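Voltage-sensor containing phosphatase (Ciona intestinalis, PDB 3V0D) probably dephosphorylates membrane phosphoinositides under the control of a voltage sensor, through a PTEN-like phosphatase domain joined to a C2 domain. Local coordinates at residues 268-274 and 290-296. The protein carries 1 engineered substitution. Coordinates in Å, arbitrary orientation, origin at the centre of the assembly. Residues are numbered along the deposited sequence.
Sequences GDIKVRF and FYFWFNT
Start from two extended strands, 269-274 and 290-295, running antiparallel at 157° with axes 4.6 Å apart at closest approach. Asp269 faces Asn295, Lys271 faces Trp293 and Arg273 faces Tyr291 in non-hydrogen-bonded pairs; between them come hydrogen-bonded pairs, Ile270 N to Phe294 O and Val272 N to Phe292 O both 2.8 Å, with Phe294 N to Ile270 O at 3.0 Å and Phe292 N to Val272 O at 2.9 Å in return. Phe274, its N hydrogen-bonded to Phe290 O at 2.9 Å, sets its CB over the Phe290 ring (chi1 p), 3.7 Å from the centroid; the two rings are nearly parallel (18°) but slid apart. On the same face, Ile270 CB sits over the Phe294 ring, 4.1 Å from its centroid. Strand 290-295 is the edge of a four-stranded sheet in the PTEN-type C2 sandwich: the side chains of Phe274, Phe292 and Phe294 touch strand 328-335 of the other sheet. The opposite face meets the phosphatase domain. There Trp293, chi1 m, lays its six-membered ring over Lys271 CB, 3.7 Å from the centroid, a CH-pi contact, while its NE1 hydrogen-bonds to Asn96 OD1. All-trans Lys271 runs on past the indole to a salt bridge with Asp286.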
loop_
_atom_site.group_PDB
_atom_site.type_symbol
_atom_site.label_atom_id
_atom_site.label_comp_id
_atom_site.label_asym_id
_atom_site.label_seq_id
_atom_site.Cartn_x
_atom_site.Cartn_y
_atom_site.Cartn_z
ATOM N N GLY A 268 13.970 -5.328 6.059
ATOM C CA GLY A 268 12.783 -4.506 6.240
ATOM C C GLY A 268 11.907 -4.458 5.001
ATOM O O GLY A 268 11.761 -5.444 4.280
ATOM N N ASP A 269 11.291 -3.310 4.771
ATOM C CA ASP A 269 10.316 -3.170 3.681
ATOM C C ASP A 269 11.059 -2.790 2.410
ATOM O O ASP A 269 11.791 -1.793 2.373
ATOM C CB ASP A 269 9.269 -2.158 4.089
ATOM C CG ASP A 269 8.488 -2.635 5.288
ATOM O OD1 ASP A 269 8.692 -2.078 6.376
ATOM O OD2 ASP A 269 7.787 -3.657 5.139
ATOM N N ILE A 270 10.897 -3.611 1.383
ATOM C CA ILE A 270 11.613 -3.467 0.128
ATOM C C ILE A 270 10.591 -3.234 -0.968
ATOM O O ILE A 270 9.572 -3.939 -1.039
ATOM C CB ILE A 270 12.450 -4.739 -0.156
ATOM C CG1 ILE A 270 13.420 -5.047 1.009
ATOM C CG2 ILE A 270 13.194 -4.645 -1.485
ATOM C CD1 ILE A 270 14.426 -3.962 1.298
ATOM N N LYS A 271 10.868 -2.261 -1.823
ATOM C CA LYS A 271 10.033 -1.956 -2.976
ATOM C C LYS A 271 10.820 -2.308 -4.226
ATOM O O LYS A 271 11.994 -1.936 -4.355
ATOM C CB LYS A 271 9.715 -0.468 -2.958
ATOM C CG LYS A 271 8.811 0.010 -4.058
ATOM C CD LYS A 271 8.687 1.548 -4.030
ATOM C CE LYS A 271 7.699 2.055 -5.018
ATOM N NZ LYS A 271 7.618 3.507 -4.939
ATOM N N VAL A 272 10.183 -3.011 -5.149
ATOM C CA VAL A 272 10.836 -3.457 -6.374
ATOM C C VAL A 272 10.013 -2.918 -7.526
ATOM O O VAL A 272 8.802 -3.178 -7.614
ATOM C CB VAL A 272 10.912 -4.991 -6.430
ATOM C CG1 VAL A 272 11.683 -5.430 -7.649
ATOM C CG2 VAL A 272 11.567 -5.537 -5.154
ATOM N N ARG A 273 10.650 -2.140 -8.398
ATOM C CA ARG A 273 9.983 -1.499 -9.534
ATOM C C ARG A 273 10.558 -2.049 -10.822
ATOM O O ARG A 273 11.781 -2.169 -10.974
ATOM C CB ARG A 273 10.202 0.013 -9.515
ATOM C CG ARG A 273 9.611 0.682 -8.273
ATOM C CD ARG A 273 9.992 2.183 -8.199
ATOM N NE ARG A 273 9.360 2.953 -9.265
ATOM C CZ ARG A 273 9.971 3.411 -10.350
ATOM N NH1 ARG A 273 11.278 3.268 -10.522
ATOM N NH2 ARG A 273 9.243 4.024 -11.268
ATOM N N PHE A 274 9.685 -2.333 -11.772
ATOM C CA PHE A 274 10.091 -2.798 -13.099
ATOM C C PHE A 274 9.746 -1.722 -14.098
ATOM O O PHE A 274 8.584 -1.294 -14.205
ATOM C CB PHE A 274 9.417 -4.129 -13.466
ATOM C CG PHE A 274 9.864 -5.247 -12.604
ATOM C CD1 PHE A 274 9.305 -5.417 -11.331
ATOM C CD2 PHE A 274 10.870 -6.117 -13.014
ATOM C CE1 PHE A 274 9.721 -6.432 -10.494
ATOM C CE2 PHE A 274 11.294 -7.168 -12.164
ATOM C CZ PHE A 274 10.714 -7.300 -10.888
ATOM N N PHE A 290 5.041 -2.173 -13.594
ATOM C CA PHE A 290 4.595 -2.980 -12.459
ATOM C C PHE A 290 5.621 -2.937 -11.346
ATOM O O PHE A 290 6.809 -2.727 -11.605
ATOM C CB PHE A 290 4.241 -4.426 -12.876
ATOM C CG PHE A 290 5.333 -5.189 -13.594
ATOM C CD1 PHE A 290 6.170 -6.057 -12.912
ATOM C CD2 PHE A 290 5.453 -5.114 -14.987
ATOM C CE1 PHE A 290 7.156 -6.802 -13.574
ATOM C CE2 PHE A 290 6.437 -5.821 -15.647
ATOM C CZ PHE A 290 7.275 -6.676 -14.957
ATOM N N TYR A 291 5.142 -3.101 -10.116
ATOM C CA TYR A 291 6.010 -2.960 -8.932
ATOM C C TYR A 291 5.372 -3.712 -7.786
ATOM O O TYR A 291 4.199 -4.121 -7.874
ATOM C CB TYR A 291 6.256 -1.481 -8.579
ATOM C CG TYR A 291 5.019 -0.695 -8.144
ATOM C CD1 TYR A 291 4.833 -0.346 -6.794
ATOM C CD2 TYR A 291 4.017 -0.318 -9.057
ATOM C CE1 TYR A 291 3.736 0.354 -6.378
ATOM C CE2 TYR A 291 2.907 0.380 -8.649
ATOM C CZ TYR A 291 2.750 0.699 -7.294
ATOM O OH TYR A 291 1.613 1.388 -6.942
ATOM N N PHE A 292 6.096 -3.867 -6.674
ATOM C CA PHE A 292 5.508 -4.459 -5.478
ATOM C C PHE A 292 6.395 -4.178 -4.276
ATOM O O PHE A 292 7.590 -3.917 -4.414
ATOM C CB PHE A 292 5.259 -5.984 -5.638
ATOM C CG PHE A 292 6.473 -6.764 -5.988
ATOM C CD1 PHE A 292 7.356 -7.221 -5.003
ATOM C CD2 PHE A 292 6.706 -7.106 -7.320
ATOM C CE1 PHE A 292 8.455 -7.995 -5.350
ATOM C CE2 PHE A 292 7.797 -7.895 -7.668
ATOM C CZ PHE A 292 8.676 -8.312 -6.701
ATOM N N TRP A 293 5.801 -4.345 -3.093
ATOM C CA TRP A 293 6.500 -4.313 -1.811
ATOM C C TRP A 293 6.467 -5.659 -1.133
ATOM O O TRP A 293 5.474 -6.392 -1.212
ATOM C CB TRP A 293 5.831 -3.338 -0.864
ATOM C CG TRP A 293 5.927 -1.901 -1.227
ATOM C CD1 TRP A 293 5.186 -1.195 -2.143
ATOM C CD2 TRP A 293 6.754 -0.941 -0.580
ATOM N NE1 TRP A 293 5.507 0.145 -2.099
ATOM C CE2 TRP A 293 6.473 0.317 -1.142
ATOM C CE3 TRP A 293 7.708 -1.027 0.446
ATOM C CZ2 TRP A 293 7.090 1.482 -0.708
ATOM C CZ3 TRP A 293 8.321 0.129 0.876
ATOM C CH2 TRP A 293 8.005 1.372 0.298
ATOM N N PHE A 294 7.507 -5.956 -0.370
ATOM C CA PHE A 294 7.489 -7.074 0.554
ATOM C C PHE A 294 8.378 -6.735 1.745
ATOM O O PHE A 294 9.202 -5.829 1.677
ATOM C CB PHE A 294 7.936 -8.390 -0.119
ATOM C CG PHE A 294 9.390 -8.410 -0.479
ATOM C CD1 PHE A 294 10.318 -9.002 0.369
ATOM C CD2 PHE A 294 9.861 -7.780 -1.627
ATOM C CE1 PHE A 294 11.661 -8.990 0.068
ATOM C CE2 PHE A 294 11.224 -7.753 -1.932
ATOM C CZ PHE A 294 12.125 -8.365 -1.085
ATOM N N ASN A 295 8.223 -7.493 2.829
ATOM C CA ASN A 295 9.065 -7.324 4.005
ATOM C C ASN A 295 9.946 -8.553 4.180
ATOM O O ASN A 295 9.463 -9.695 4.167
ATOM C CB ASN A 295 8.213 -7.068 5.247
ATOM C CG ASN A 295 9.083 -6.733 6.460
ATOM O OD1 ASN A 295 9.740 -7.610 7.014
ATOM N ND2 ASN A 295 9.123 -5.474 6.844
ATOM N N THR A 296 11.252 -8.318 4.310
ATOM C CA THR A 296 12.196 -9.444 4.371
ATOM C C THR A 296 11.910 -10.423 5.515
ATOM O O THR A 296 12.169 -11.608 5.403
ATOM C CB THR A 296 13.643 -8.965 4.478
ATOM O OG1 THR A 296 13.817 -8.222 5.688
ATOM C CG2 THR A 296 14.067 -8.125 3.288
#